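Local coordinates for neurotoxin (Clostridium botulinum, PDB 2QN0), which acts as the zinc-dependent light chain protease of botulinum neurotoxin type C1, probably cleaving SNARE proteins with dual substrate specificity, at residues H229-H233 with A268-F273; P168-F173 with A188-I194; N245-S251 with V263-Y267; E105-R109 with E353-F358. Residue numbers count along the deposited sequence, not the author numbering.

Interaction 1: residues H229-H233 with A268-F273. With ZN (zinc ion), chain B.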
loop_
_atom_site.group_PDB
_atom_site.type_symbol
_atom_site.label_atom_id
_atom_site.label_comp_id
_atom_site.label_asym_id
_atom_site.label_seq_id
_atom_site.Cartn_x
_atom_site.Cartn_y
_atom_site.Cartn_z
ATOM N N HIS A 229 -1.623 -3.166 5.506
ATOM C CA HIS A 229 -2.939 -3.296 4.885
ATOM C C HIS A 229 -2.874 -2.690 3.481
ATOM O O HIS A 229 -3.344 -3.297 2.513
ATOM C CB HIS A 229 -4.001 -2.569 5.718
ATOM C CG HIS A 229 -5.344 -2.501 5.058
ATOM N ND1 HIS A 229 -6.400 -3.304 5.432
ATOM C CD2 HIS A 229 -5.799 -1.731 4.042
ATOM C CE1 HIS A 229 -7.449 -3.028 4.679
ATOM N NE2 HIS A 229 -7.111 -2.077 3.827
ATOM N N GLU A 230 -2.287 -1.499 3.359
ATOM C CA GLU A 230 -2.175 -0.863 2.049
ATOM C C GLU A 230 -1.203 -1.635 1.156
ATOM O O GLU A 230 -1.388 -1.695 -0.061
ATOM C CB GLU A 230 -1.714 0.600 2.175
ATOM C CG GLU A 230 -2.699 1.534 2.896
ATOM C CD GLU A 230 -4.126 1.452 2.359
ATOM O OE1 GLU A 230 -4.317 1.443 1.121
ATOM O OE2 GLU A 230 -5.063 1.414 3.182
ATOM N N LEU A 231 -0.167 -2.226 1.747
ATOM C CA LEU A 231 0.783 -3.004 0.952
ATOM C C LEU A 231 0.059 -4.203 0.328
ATOM O O LEU A 231 0.472 -4.717 -0.712
ATOM C CB LEU A 231 1.964 -3.479 1.811
ATOM C CG LEU A 231 2.897 -2.367 2.326
ATOM C CD1 LEU A 231 4.028 -2.989 3.147
ATOM C CD2 LEU A 231 3.474 -1.577 1.149
ATOM N N ASN A 232 -1.021 -4.652 0.965
ATOM C CA ASN A 232 -1.787 -5.767 0.408
ATOM C C ASN A 232 -2.489 -5.305 -0.863
ATOM O O ASN A 232 -2.573 -6.054 -1.837
ATOM C CB ASN A 232 -2.805 -6.294 1.422
ATOM C CG ASN A 232 -2.140 -7.001 2.585
ATOM O OD1 ASN A 232 -0.991 -7.433 2.480
ATOM N ND2 ASN A 232 -2.860 -7.138 3.692
ATOM N N HIS A 233 -3.016 -4.084 -0.855
ATOM C CA HIS A 233 -3.654 -3.560 -2.060
ATOM C C HIS A 233 -2.585 -3.489 -3.149
ATOM O O HIS A 233 -2.843 -3.812 -4.309
ATOM C CB HIS A 233 -4.230 -2.163 -1.824
ATOM C CG HIS A 233 -5.475 -2.155 -0.996
ATOM N ND1 HIS A 233 -6.584 -2.914 -1.314
ATOM C CD2 HIS A 233 -5.800 -1.464 0.122
ATOM C CE1 HIS A 233 -7.539 -2.686 -0.429
ATOM N NE2 HIS A 233 -7.087 -1.810 0.452
ATOM N N ALA A 268 -12.338 -5.564 -2.529
ATOM C CA ALA A 268 -10.898 -5.306 -2.457
ATOM C C ALA A 268 -10.490 -5.134 -0.992
ATOM O O ALA A 268 -9.413 -5.574 -0.576
ATOM C CB ALA A 268 -10.555 -4.049 -3.248
ATOM N N GLU A 269 -11.353 -4.491 -0.210
ATOM C CA GLU A 269 -11.082 -4.277 1.207
ATOM C C GLU A 269 -11.180 -5.594 1.965
ATOM O O GLU A 269 -10.390 -5.869 2.870
ATOM C CB GLU A 269 -12.080 -3.277 1.800
ATOM C CG GLU A 269 -11.948 -1.862 1.258
ATOM C CD GLU A 269 -10.568 -1.287 1.514
ATOM O OE1 GLU A 269 -9.829 -1.889 2.315
ATOM O OE2 GLU A 269 -10.233 -0.241 0.926
ATOM N N ILE A 270 -12.164 -6.408 1.599
ATOM C CA ILE A 270 -12.353 -7.694 2.248
ATOM C C ILE A 270 -11.108 -8.569 2.092
ATOM O O ILE A 270 -10.688 -9.236 3.038
ATOM C CB ILE A 270 -13.599 -8.421 1.674
ATOM C CG1 ILE A 270 -14.866 -7.673 2.109
ATOM C CG2 ILE A 270 -13.641 -9.871 2.157
ATOM C CD1 ILE A 270 -16.165 -8.281 1.596
ATOM N N TYR A 271 -10.510 -8.570 0.905
ATOM C CA TYR A 271 -9.310 -9.371 0.697
ATOM C C TYR A 271 -8.096 -8.778 1.406
ATOM O O TYR A 271 -7.284 -9.511 1.970
ATOM C CB TYR A 271 -9.014 -9.534 -0.792
ATOM C CG TYR A 271 -9.773 -10.686 -1.424
ATOM C CD1 TYR A 271 -9.842 -11.929 -0.791
ATOM C CD2 TYR A 271 -10.396 -10.542 -2.662
ATOM C CE1 TYR A 271 -10.516 -13.007 -1.383
ATOM C CE2 TYR A 271 -11.068 -11.609 -3.260
ATOM C CZ TYR A 271 -11.121 -12.835 -2.618
ATOM O OH TYR A 271 -11.769 -13.889 -3.223
ATOM N N ALA A 272 -7.970 -7.456 1.381
ATOM C CA ALA A 272 -6.841 -6.804 2.047
ATOM C C ALA A 272 -6.886 -7.082 3.555
ATOM O O ALA A 272 -5.848 -7.278 4.197
ATOM C CB ALA A 272 -6.875 -5.303 1.786
ATOM N N PHE A 273 -8.090 -7.102 4.121
ATOM C CA PHE A 273 -8.241 -7.371 5.547
ATOM C C PHE A 273 -8.095 -8.869 5.810
ATOM O O PHE A 273 -7.324 -9.284 6.674
ATOM C CB PHE A 273 -9.601 -6.885 6.057
ATOM C CG PHE A 273 -9.763 -7.034 7.542
ATOM C CD1 PHE A 273 -9.099 -6.176 8.417
ATOM C CD2 PHE A 273 -10.515 -8.080 8.069
ATOM C CE1 PHE A 273 -9.179 -6.365 9.800
ATOM C CE2 PHE A 273 -10.601 -8.278 9.451
ATOM C CZ PHE A 273 -9.929 -7.417 10.316
HETATM ZN ZN ZN B . -7.940 -1.058 2.191
HETATM O O HOH W 1 -7.470 0.960 2.382
#
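Ala272, the residue with the most surface covered here, sets its CB against a face of each of two imidazoles: Ala272 CB lies 4.0 Å from the centroid of the His229 ring and 3.8 Å from that of His233, so both contacts are CH-pi. His229 NE2 and His233 NE2 each lie 2.1 Å from ZN, and Glu269 OE1 binds ZN at the same 2.1 Å. Water 1, also 2.1 Å from ZN, is the fourth ligand; it lies 2.6 Å from Glu230 OE2, within hydrogen-bonding distance. The HExxH motif on helix 223-238 supplies the two histidines, and the third protein ligand is a glutamate from a later helix, as in the gluzincins; by analogy with such enzymes, Glu230 probably acts as general base on the water. The axes of segments 229-233 and 268-273 approach to 8.9 Å, with 122° between their directions. Behind the metal they are tied by Asn232 ND2, which donates to Ala272 O at 3.0 Å. Glu360 is second shell, bonded to His229 ND1; separately, Asn232 OD1 hydrogen-bonds Tyr363 OH.

Interaction 2: residues P168-F173 with A188-I194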
loop_
_atom_site.group_PDB
_atom_site.type_symbol
_atom_site.label_atom_id
_atom_site.label_comp_id
_atom_site.label_asym_id
_atom_site.label_seq_id
_atom_site.Cartn_x
_atom_site.Cartn_y
_atom_site.Cartn_z
ATOM N N PRO A 168 -6.157 6.437 4.630
ATOM C CA PRO A 168 -5.080 5.932 3.772
ATOM C C PRO A 168 -5.675 5.361 2.492
ATOM O O PRO A 168 -6.754 4.764 2.513
ATOM C CB PRO A 168 -4.400 4.881 4.647
ATOM C CG PRO A 168 -5.482 4.446 5.585
ATOM C CD PRO A 168 -6.173 5.735 5.924
ATOM N N GLU A 169 -4.974 5.543 1.379
ATOM C CA GLU A 169 -5.486 5.093 0.092
ATOM C C GLU A 169 -4.400 4.644 -0.882
ATOM O O GLU A 169 -3.353 5.279 -0.997
ATOM C CB GLU A 169 -6.309 6.241 -0.506
ATOM C CG GLU A 169 -6.664 6.144 -1.966
ATOM C CD GLU A 169 -7.666 7.213 -2.366
ATOM O OE1 GLU A 169 -7.704 8.277 -1.703
ATOM O OE2 GLU A 169 -8.408 6.997 -3.344
ATOM N N THR A 170 -4.660 3.536 -1.573
ATOM C CA THR A 170 -3.726 2.994 -2.560
ATOM C C THR A 170 -4.427 3.043 -3.910
ATOM O O THR A 170 -5.584 2.633 -4.022
ATOM C CB THR A 170 -3.374 1.530 -2.254
ATOM O OG1 THR A 170 -2.732 1.453 -0.977
ATOM C CG2 THR A 170 -2.445 0.966 -3.328
ATOM N N SER A 171 -3.733 3.527 -4.933
ATOM C CA SER A 171 -4.340 3.635 -6.256
ATOM C C SER A 171 -3.372 3.348 -7.390
ATOM O O SER A 171 -2.154 3.420 -7.217
ATOM C CB SER A 171 -4.881 5.056 -6.470
ATOM O OG SER A 171 -5.590 5.535 -5.341
ATOM N N THR A 172 -3.930 3.001 -8.547
ATOM C CA THR A 172 -3.135 2.811 -9.756
ATOM C C THR A 172 -3.761 3.841 -10.695
ATOM O O THR A 172 -4.848 4.355 -10.417
ATOM C CB THR A 172 -3.239 1.389 -10.353
ATOM O OG1 THR A 172 -4.598 1.092 -10.688
ATOM C CG2 THR A 172 -2.710 0.364 -9.350
ATOM N N PHE A 173 -3.092 4.145 -11.796
ATOM C CA PHE A 173 -3.588 5.169 -12.706
ATOM C C PHE A 173 -3.486 4.736 -14.155
ATOM O O PHE A 173 -2.649 3.910 -14.502
ATOM C CB PHE A 173 -2.782 6.445 -12.470
ATOM C CG PHE A 173 -2.690 6.827 -11.020
ATOM C CD1 PHE A 173 -3.633 7.670 -10.447
ATOM C CD2 PHE A 173 -1.698 6.281 -10.209
ATOM C CE1 PHE A 173 -3.594 7.964 -9.085
ATOM C CE2 PHE A 173 -1.654 6.568 -8.847
ATOM C CZ PHE A 173 -2.604 7.409 -8.286
ATOM N N ALA A 188 0.270 -2.877 -12.267
ATOM C CA ALA A 188 0.655 -1.507 -12.588
ATOM C C ALA A 188 1.259 -0.850 -11.358
ATOM O O ALA A 188 1.125 -1.358 -10.250
ATOM C CB ALA A 188 -0.562 -0.713 -13.049
ATOM N N LEU A 189 1.919 0.282 -11.564
ATOM C CA LEU A 189 2.526 1.020 -10.461
ATOM C C LEU A 189 1.437 1.457 -9.482
ATOM O O LEU A 189 0.365 1.902 -9.897
ATOM C CB LEU A 189 3.261 2.253 -11.007
ATOM C CG LEU A 189 3.876 3.239 -10.010
ATOM C CD1 LEU A 189 5.018 3.985 -10.684
ATOM C CD2 LEU A 189 2.809 4.210 -9.504
ATOM N N SER A 190 1.716 1.327 -8.187
ATOM C CA SER A 190 0.769 1.733 -7.151
ATOM C C SER A 190 1.323 2.908 -6.357
ATOM O O SER A 190 2.524 2.988 -6.119
ATOM C CB SER A 190 0.513 0.597 -6.151
ATOM O OG SER A 190 -0.216 -0.480 -6.713
ATOM N N ILE A 191 0.444 3.819 -5.962
ATOM C CA ILE A 191 0.841 4.934 -5.113
ATOM C C ILE A 191 0.021 4.766 -3.844
ATOM O O ILE A 191 -1.207 4.664 -3.897
ATOM C CB ILE A 191 0.535 6.312 -5.741
ATOM C CG1 ILE A 191 1.501 6.575 -6.903
ATOM C CG2 ILE A 191 0.666 7.409 -4.675
ATOM C CD1 ILE A 191 1.343 7.942 -7.555
ATOM N N ILE A 192 0.711 4.697 -2.713
ATOM C CA ILE A 192 0.070 4.549 -1.413
ATOM C C ILE A 192 0.213 5.875 -0.670
ATOM O O ILE A 192 1.330 6.311 -0.407
ATOM C CB ILE A 192 0.762 3.446 -0.571
ATOM C CG1 ILE A 192 0.570 2.076 -1.232
ATOM C CG2 ILE A 192 0.200 3.443 0.853
ATOM C CD1 ILE A 192 1.306 0.939 -0.519
ATOM N N SER A 193 -0.910 6.514 -0.348
ATOM C CA SER A 193 -0.897 7.792 0.377
ATOM C C SER A 193 -1.328 7.469 1.800
ATOM O O SER A 193 -2.441 6.982 2.033
ATOM C CB SER A 193 -1.855 8.778 -0.286
ATOM O OG SER A 193 -1.467 8.990 -1.633
ATOM N N ILE A 194 -0.462 7.773 2.761
ATOM C CA ILE A 194 -0.736 7.377 4.130
ATOM C C ILE A 194 0.143 8.067 5.171
ATOM O O ILE A 194 1.172 8.659 4.843
ATOM C CB ILE A 194 -0.460 5.859 4.223
ATOM C CG1 ILE A 194 -0.825 5.292 5.591
ATOM C CG2 ILE A 194 1.027 5.612 3.937
ATOM C CD1 ILE A 194 -0.615 3.784 5.672
HETATM O O HOH W 2 -2.959 7.464 -3.331
HETATM O O HOH W 3 -0.543 3.309 -12.141
#
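This is an antiparallel strand pair at the edge of the eight-stranded mixed sheet: strand 169-171 is outermost, and strand 190-193 separates it from strand 156-159. The two axes lie 4.7 Å apart at 166°. Four backbone hydrogen bonds set the register. Glu169 and Ser193 form a hydrogen-bonded pair, with Glu169 N to Ser193 O at 3.0 Å and Ser193 N to Glu169 O at 2.8 Å; Ser171 and Ile191 repeat it, with Ser171 N to Ile191 O at 3.0 Å and Ile191 N to Ser171 O at 2.9 Å. Between them sits the non-hydrogen-bonded pair Thr170 and Ile192, CA atoms 4.3 Å apart, with both side chains on the face covered by helix 223-238. There Thr170 OG1 hydrogen-bonds Glu230 of the HExxH motif, so the edge strand borders the active site, and Ile192 packs on Glu230 and Leu231. On the face carrying Glu169, Ser171, Ile191 and Ser193, Phe173 CE2 packs 3.5 Å from Ile191 CD1. Beyond the last bridge the two segments are joined by water 3, which accepts from Phe173 N at 2.7 Å and lies 2.8 Å from Leu189 O.

Interaction 3: residues N245-S251 with V263-Y267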
loop_
_atom_site.group_PDB
_atom_site.type_symbol
_atom_site.label_atom_id
_atom_site.label_comp_id
_atom_site.label_asym_id
_atom_site.label_seq_id
_atom_site.Cartn_x
_atom_site.Cartn_y
_atom_site.Cartn_z
ATOM N N ASN A 245 -13.578 -1.620 -7.957
ATOM C CA ASN A 245 -14.238 -0.998 -6.814
ATOM C C ASN A 245 -15.764 -1.073 -6.844
ATOM O O ASN A 245 -16.416 -0.788 -5.841
ATOM C CB ASN A 245 -13.794 0.463 -6.678
ATOM C CG ASN A 245 -13.997 1.258 -7.951
ATOM O OD1 ASN A 245 -15.095 1.295 -8.508
ATOM N ND2 ASN A 245 -12.935 1.907 -8.416
ATOM N N ASP A 246 -16.334 -1.460 -7.982
ATOM C CA ASP A 246 -17.789 -1.565 -8.092
ATOM C C ASP A 246 -18.312 -2.890 -7.539
ATOM O O ASP A 246 -19.522 -3.117 -7.494
ATOM C CB ASP A 246 -18.235 -1.399 -9.550
ATOM C CG ASP A 246 -17.531 -2.357 -10.491
ATOM O OD1 ASP A 246 -17.560 -3.577 -10.235
ATOM O OD2 ASP A 246 -16.953 -1.887 -11.495
ATOM N N GLN A 247 -17.398 -3.764 -7.134
ATOM C CA GLN A 247 -17.765 -5.059 -6.558
ATOM C C GLN A 247 -17.850 -4.844 -5.052
ATOM O O GLN A 247 -16.833 -4.748 -4.373
ATOM C CB GLN A 247 -16.700 -6.102 -6.894
ATOM C CG GLN A 247 -16.575 -6.365 -8.384
ATOM C CD GLN A 247 -17.886 -6.835 -8.990
ATOM O OE1 GLN A 247 -18.439 -7.851 -8.579
ATOM N NE2 GLN A 247 -18.387 -6.094 -9.968
ATOM N N THR A 248 -19.069 -4.779 -4.530
ATOM C CA THR A 248 -19.267 -4.496 -3.113
ATOM C C THR A 248 -20.413 -5.265 -2.474
ATOM O O THR A 248 -21.201 -5.915 -3.157
ATOM C CB THR A 248 -19.606 -3.011 -2.926
ATOM O OG1 THR A 248 -20.845 -2.735 -3.596
ATOM C CG2 THR A 248 -18.532 -2.124 -3.533
ATOM N N ILE A 249 -20.490 -5.176 -1.149
ATOM C CA ILE A 249 -21.574 -5.776 -0.384
ATOM C C ILE A 249 -22.067 -4.663 0.544
ATOM O O ILE A 249 -21.282 -4.059 1.278
ATOM C CB ILE A 249 -21.118 -7.017 0.429
ATOM C CG1 ILE A 249 -22.288 -7.531 1.274
ATOM C CG2 ILE A 249 -19.907 -6.684 1.298
ATOM C CD1 ILE A 249 -21.992 -8.825 2.005
ATOM N N SER A 250 -23.363 -4.363 0.487
ATOM C CA SER A 250 -23.925 -3.296 1.312
ATOM C C SER A 250 -23.885 -3.657 2.788
ATOM O O SER A 250 -24.455 -4.664 3.213
ATOM C CB SER A 250 -25.359 -2.988 0.868
ATOM O OG SER A 250 -25.348 -2.399 -0.421
ATOM N N SER A 251 -23.208 -2.815 3.566
ATOM C CA SER A 251 -23.034 -3.055 4.993
ATOM C C SER A 251 -23.251 -1.788 5.816
ATOM O O SER A 251 -23.674 -0.758 5.299
ATOM C CB SER A 251 -21.611 -3.563 5.253
ATOM O OG SER A 251 -21.216 -4.529 4.293
ATOM N N VAL A 263 -22.770 1.491 4.242
ATOM C CA VAL A 263 -21.585 1.686 3.420
ATOM C C VAL A 263 -21.457 0.535 2.430
ATOM O O VAL A 263 -21.917 -0.575 2.697
ATOM C CB VAL A 263 -20.308 1.729 4.293
ATOM C CG1 VAL A 263 -20.170 0.428 5.073
ATOM C CG2 VAL A 263 -19.084 1.948 3.421
ATOM N N LYS A 264 -20.844 0.803 1.283
ATOM C CA LYS A 264 -20.639 -0.236 0.281
ATOM C C LYS A 264 -19.239 -0.800 0.474
ATOM O O LYS A 264 -18.257 -0.219 0.008
ATOM C CB LYS A 264 -20.781 0.339 -1.130
ATOM C CG LYS A 264 -22.200 0.767 -1.479
ATOM C CD LYS A 264 -22.301 1.219 -2.926
ATOM C CE LYS A 264 -23.735 1.585 -3.279
ATOM N NZ LYS A 264 -23.874 2.010 -4.700
ATOM N N LEU A 265 -19.157 -1.929 1.172
ATOM C CA LEU A 265 -17.880 -2.579 1.450
ATOM C C LEU A 265 -17.306 -3.229 0.195
ATOM O O LEU A 265 -17.871 -4.187 -0.341
ATOM C CB LEU A 265 -18.057 -3.630 2.551
ATOM C CG LEU A 265 -16.810 -4.417 2.973
ATOM C CD1 LEU A 265 -15.727 -3.451 3.447
ATOM C CD2 LEU A 265 -17.171 -5.401 4.072
ATOM N N GLU A 266 -16.180 -2.703 -0.272
ATOM C CA GLU A 266 -15.537 -3.231 -1.469
ATOM C C GLU A 266 -14.894 -4.587 -1.224
ATOM O O GLU A 266 -14.323 -4.836 -0.158
ATOM C CB GLU A 266 -14.469 -2.258 -1.970
ATOM C CG GLU A 266 -14.971 -0.850 -2.211
ATOM C CD GLU A 266 -13.879 0.059 -2.731
ATOM O OE1 GLU A 266 -12.724 -0.090 -2.282
ATOM O OE2 GLU A 266 -14.172 0.926 -3.579
ATOM N N TYR A 267 -14.988 -5.469 -2.215
ATOM C CA TYR A 267 -14.393 -6.786 -2.088
ATOM C C TYR A 267 -12.874 -6.644 -1.972
ATOM O O TYR A 267 -12.209 -7.491 -1.385
ATOM C CB TYR A 267 -14.777 -7.655 -3.290
ATOM C CG TYR A 267 -16.238 -8.086 -3.274
ATOM C CD1 TYR A 267 -17.083 -7.719 -2.224
ATOM C CD2 TYR A 267 -16.764 -8.879 -4.294
ATOM C CE1 TYR A 267 -18.416 -8.136 -2.187
ATOM C CE2 TYR A 267 -18.100 -9.299 -4.267
ATOM C CZ TYR A 267 -18.914 -8.926 -3.209
ATOM O OH TYR A 267 -20.223 -9.354 -3.164
#
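Strands 248-251 and 263-266 run antiparallel, their axes 4.4 Å apart at closest and 144° between directions, which reflects a marked twist. Hydrogen-bonded pairs alternate with non-hydrogen-bonded ones. Ile249 N donates to Leu265 O at 2.9 Å and Leu265 N returns to Ile249 O at 3.0 Å; at the next hydrogen-bonded pair, Ser251 N to Val263 O is 2.7 Å and Val263 N to Ser251 O 2.6 Å. At the other end Tyr267 N reaches Gln247 O at 2.9 Å, carrying the ladder past the strand into the first turn of helix 267-273, for which Glu266 occupies the N-cap position. The pair makes a two-stranded beta hairpin on the surface of the protease, and its second strand feeds directly into the helix that supplies zinc ligand Glu269. Tyr267, the residue most covered here, lays one ring face over Gln247 C and Thr248 N; Tyr267 CE1 is also 3.5 Å from Thr248 C and 3.9 Å from Ile249 CB. Ile249 CG2 packs on Leu265 CB at 3.8 Å, and both side chains rest on Ile270 of the helix. On the face with Thr248 and Lys264, Glu266 OE2 comes within 3.2 Å of Asn245 CB.

Interaction 4: residues E105-R109 with E353-F358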
loop_
_atom_site.group_PDB
_atom_site.type_symbol
_atom_site.label_atom_id
_atom_site.label_comp_id
_atom_site.label_asym_id
_atom_site.label_seq_id
_atom_site.Cartn_x
_atom_site.Cartn_y
_atom_site.Cartn_z
ATOM N N GLU A 105 8.972 -11.316 3.134
ATOM C CA GLU A 105 8.517 -11.823 1.839
ATOM C C GLU A 105 7.646 -10.784 1.136
ATOM O O GLU A 105 7.744 -10.599 -0.078
ATOM C CB GLU A 105 7.739 -13.131 2.024
ATOM C CG GLU A 105 7.295 -13.801 0.726
ATOM C CD GLU A 105 8.458 -14.157 -0.195
ATOM O OE1 GLU A 105 9.533 -14.541 0.313
ATOM O OE2 GLU A 105 8.290 -14.068 -1.431
ATOM N N LEU A 106 6.791 -10.109 1.901
ATOM C CA LEU A 106 5.922 -9.073 1.346
ATOM C C LEU A 106 6.782 -7.978 0.715
ATOM O O LEU A 106 6.556 -7.567 -0.427
ATOM C CB LEU A 106 5.049 -8.475 2.455
ATOM C CG LEU A 106 4.153 -7.285 2.099
ATOM C CD1 LEU A 106 3.118 -7.703 1.051
ATOM C CD2 LEU A 106 3.466 -6.782 3.359
ATOM N N ILE A 107 7.779 -7.512 1.460
ATOM C CA ILE A 107 8.669 -6.468 0.961
ATOM C C ILE A 107 9.480 -6.962 -0.236
ATOM O O ILE A 107 9.666 -6.242 -1.220
ATOM C CB ILE A 107 9.627 -5.987 2.076
ATOM C CG1 ILE A 107 8.814 -5.332 3.197
ATOM C CG2 ILE A 107 10.639 -4.992 1.511
ATOM C CD1 ILE A 107 9.618 -5.004 4.452
ATOM N N TYR A 108 9.963 -8.197 -0.154
ATOM C CA TYR A 108 10.747 -8.768 -1.240
ATOM C C TYR A 108 9.947 -8.771 -2.540
ATOM O O TYR A 108 10.424 -8.320 -3.582
ATOM C CB TYR A 108 11.160 -10.201 -0.899
ATOM C CG TYR A 108 11.850 -10.908 -2.042
ATOM C CD1 TYR A 108 13.175 -10.621 -2.369
ATOM C CD2 TYR A 108 11.160 -11.825 -2.836
ATOM C CE1 TYR A 108 13.797 -11.230 -3.462
ATOM C CE2 TYR A 108 11.770 -12.436 -3.929
ATOM C CZ TYR A 108 13.086 -12.133 -4.235
ATOM O OH TYR A 108 13.687 -12.728 -5.322
ATOM N N ARG A 109 8.723 -9.282 -2.482
ATOM C CA ARG A 109 7.897 -9.342 -3.681
ATOM C C ARG A 109 7.587 -7.968 -4.257
ATOM O O ARG A 109 7.761 -7.734 -5.451
ATOM C CB ARG A 109 6.601 -10.103 -3.389
ATOM C CG ARG A 109 6.855 -11.540 -2.958
ATOM C CD ARG A 109 5.578 -12.354 -2.885
ATOM N NE ARG A 109 5.834 -13.662 -2.288
ATOM C CZ ARG A 109 4.964 -14.665 -2.268
ATOM N NH1 ARG A 109 3.768 -14.523 -2.820
ATOM N NH2 ARG A 109 5.291 -15.809 -1.681
ATOM N N GLU A 353 -2.222 -17.281 -1.841
ATOM C CA GLU A 353 -1.251 -16.527 -1.052
ATOM C C GLU A 353 -1.589 -15.041 -1.061
ATOM O O GLU A 353 -1.672 -14.398 -0.014
ATOM C CB GLU A 353 0.154 -16.696 -1.629
ATOM C CG GLU A 353 0.873 -17.964 -1.225
ATOM C CD GLU A 353 2.195 -18.115 -1.947
ATOM O OE1 GLU A 353 2.866 -17.083 -2.176
ATOM O OE2 GLU A 353 2.566 -19.261 -2.278
ATOM N N LEU A 354 -1.777 -14.505 -2.261
ATOM C CA LEU A 354 -2.065 -13.086 -2.448
ATOM C C LEU A 354 -3.369 -12.575 -1.850
ATOM O O LEU A 354 -3.463 -11.401 -1.494
ATOM C CB LEU A 354 -2.052 -12.754 -3.944
ATOM C CG LEU A 354 -0.740 -13.035 -4.677
ATOM C CD1 LEU A 354 -0.918 -12.766 -6.159
ATOM C CD2 LEU A 354 0.368 -12.152 -4.095
ATOM N N THR A 355 -4.366 -13.448 -1.731
ATOM C CA THR A 355 -5.669 -13.037 -1.217
ATOM C C THR A 355 -6.060 -13.545 0.163
ATOM O O THR A 355 -6.956 -12.979 0.794
ATOM C CB THR A 355 -6.793 -13.451 -2.191
ATOM O OG1 THR A 355 -6.756 -14.872 -2.381
ATOM C CG2 THR A 355 -6.622 -12.756 -3.532
ATOM N N GLN A 356 -5.410 -14.601 0.637
ATOM C CA GLN A 356 -5.763 -15.150 1.937
ATOM C C GLN A 356 -4.641 -15.312 2.955
ATOM O O GLN A 356 -4.914 -15.497 4.140
ATOM C CB GLN A 356 -6.505 -16.477 1.740
ATOM C CG GLN A 356 -7.824 -16.286 1.003
ATOM C CD GLN A 356 -8.719 -17.506 1.043
ATOM O OE1 GLN A 356 -8.762 -18.225 2.040
ATOM N NE2 GLN A 356 -9.457 -17.733 -0.037
ATOM N N ILE A 357 -3.387 -15.239 2.512
ATOM C CA ILE A 357 -2.260 -15.364 3.435
ATOM C C ILE A 357 -1.663 -13.985 3.738
ATOM O O ILE A 357 -1.395 -13.651 4.891
ATOM C CB ILE A 357 -1.176 -16.288 2.860
ATOM C CG1 ILE A 357 -1.751 -17.698 2.687
ATOM C CG2 ILE A 357 0.033 -16.317 3.791
ATOM C CD1 ILE A 357 -0.757 -18.714 2.160
ATOM N N PHE A 358 -1.450 -13.191 2.695
ATOM C CA PHE A 358 -0.931 -11.839 2.866
ATOM C C PHE A 358 -2.135 -10.947 3.160
ATOM O O PHE A 358 -2.624 -10.236 2.278
ATOM C CB PHE A 358 -0.227 -11.379 1.588
ATOM C CG PHE A 358 1.133 -11.993 1.395
ATOM C CD1 PHE A 358 2.217 -11.566 2.157
ATOM C CD2 PHE A 358 1.328 -13.011 0.468
ATOM C CE1 PHE A 358 3.476 -12.145 1.999
ATOM C CE2 PHE A 358 2.584 -13.599 0.302
ATOM C CZ PHE A 358 3.661 -13.163 1.070
#
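A salt-bridge network of Glu105, Arg109 and Glu353 ties helix 101-112 to helix 344-357, two elements far apart in sequence. Arg109 is its centre. Arg109 NE donates to Glu105 OE2 at 2.6 Å, one turn back on the same helix, which holds the guanidinium in place, while Arg109 NH1 and NH2 each reach Glu353 OE1 at 2.8 Å, so a single carboxylate oxygen takes both. Glu353 has a second cationic partner in Arg331, bound through OE2. Phe358, with the most covered surface, fills the space beneath the charges. Phe358 CE2 lies over one face of the guanidinium, 3.5 Å from Arg109 NH1, while Phe358 CZ is 3.7 Å from Glu105 CG and Phe358 CE1 is 4.0 Å from Leu106 CB. Residues 353-357 make a wider, pi-type turn: Phe358 N bonds to Glu353 O at 3.0 Å, an i to i+5 step, and the CA-to-CB bonds of both residues point toward segment 105-109. Leu106, Arg109 and Leu354 also touch Met235 of helix 223-238, the helix with the zinc-binding histidines. What results is a complex salt bridge between two helices, partly exposed, beside buried Phe358 and Leu106 and next to the zinc-bearing helix of this protease fold.

Helix 223-238 links three of the four contacts: it carries the histidines of interaction 1, covers the Thr170 and Ile192 face of interaction 2, and packs against interaction 4, where Leu231 CD1 meets Leu106 CD2 at 3.8 Å. These three are partly buried, their centres about 6 to 12 Å from the centre of the chain. Interaction 3 lies at the surface, its centre about 19 Å from the centre of the chain, yet reaches the site because its second strand runs into helix 267-273; Ile270 CG1 touches Leu265 CD2 at 3.8 Å. Chemistry follows place. Metal coordination and CH-pi packing join the helices of interaction 1, backbone ladders make the sheet edge and the hairpin, and a charged network beside an aromatic ring serves interaction 4.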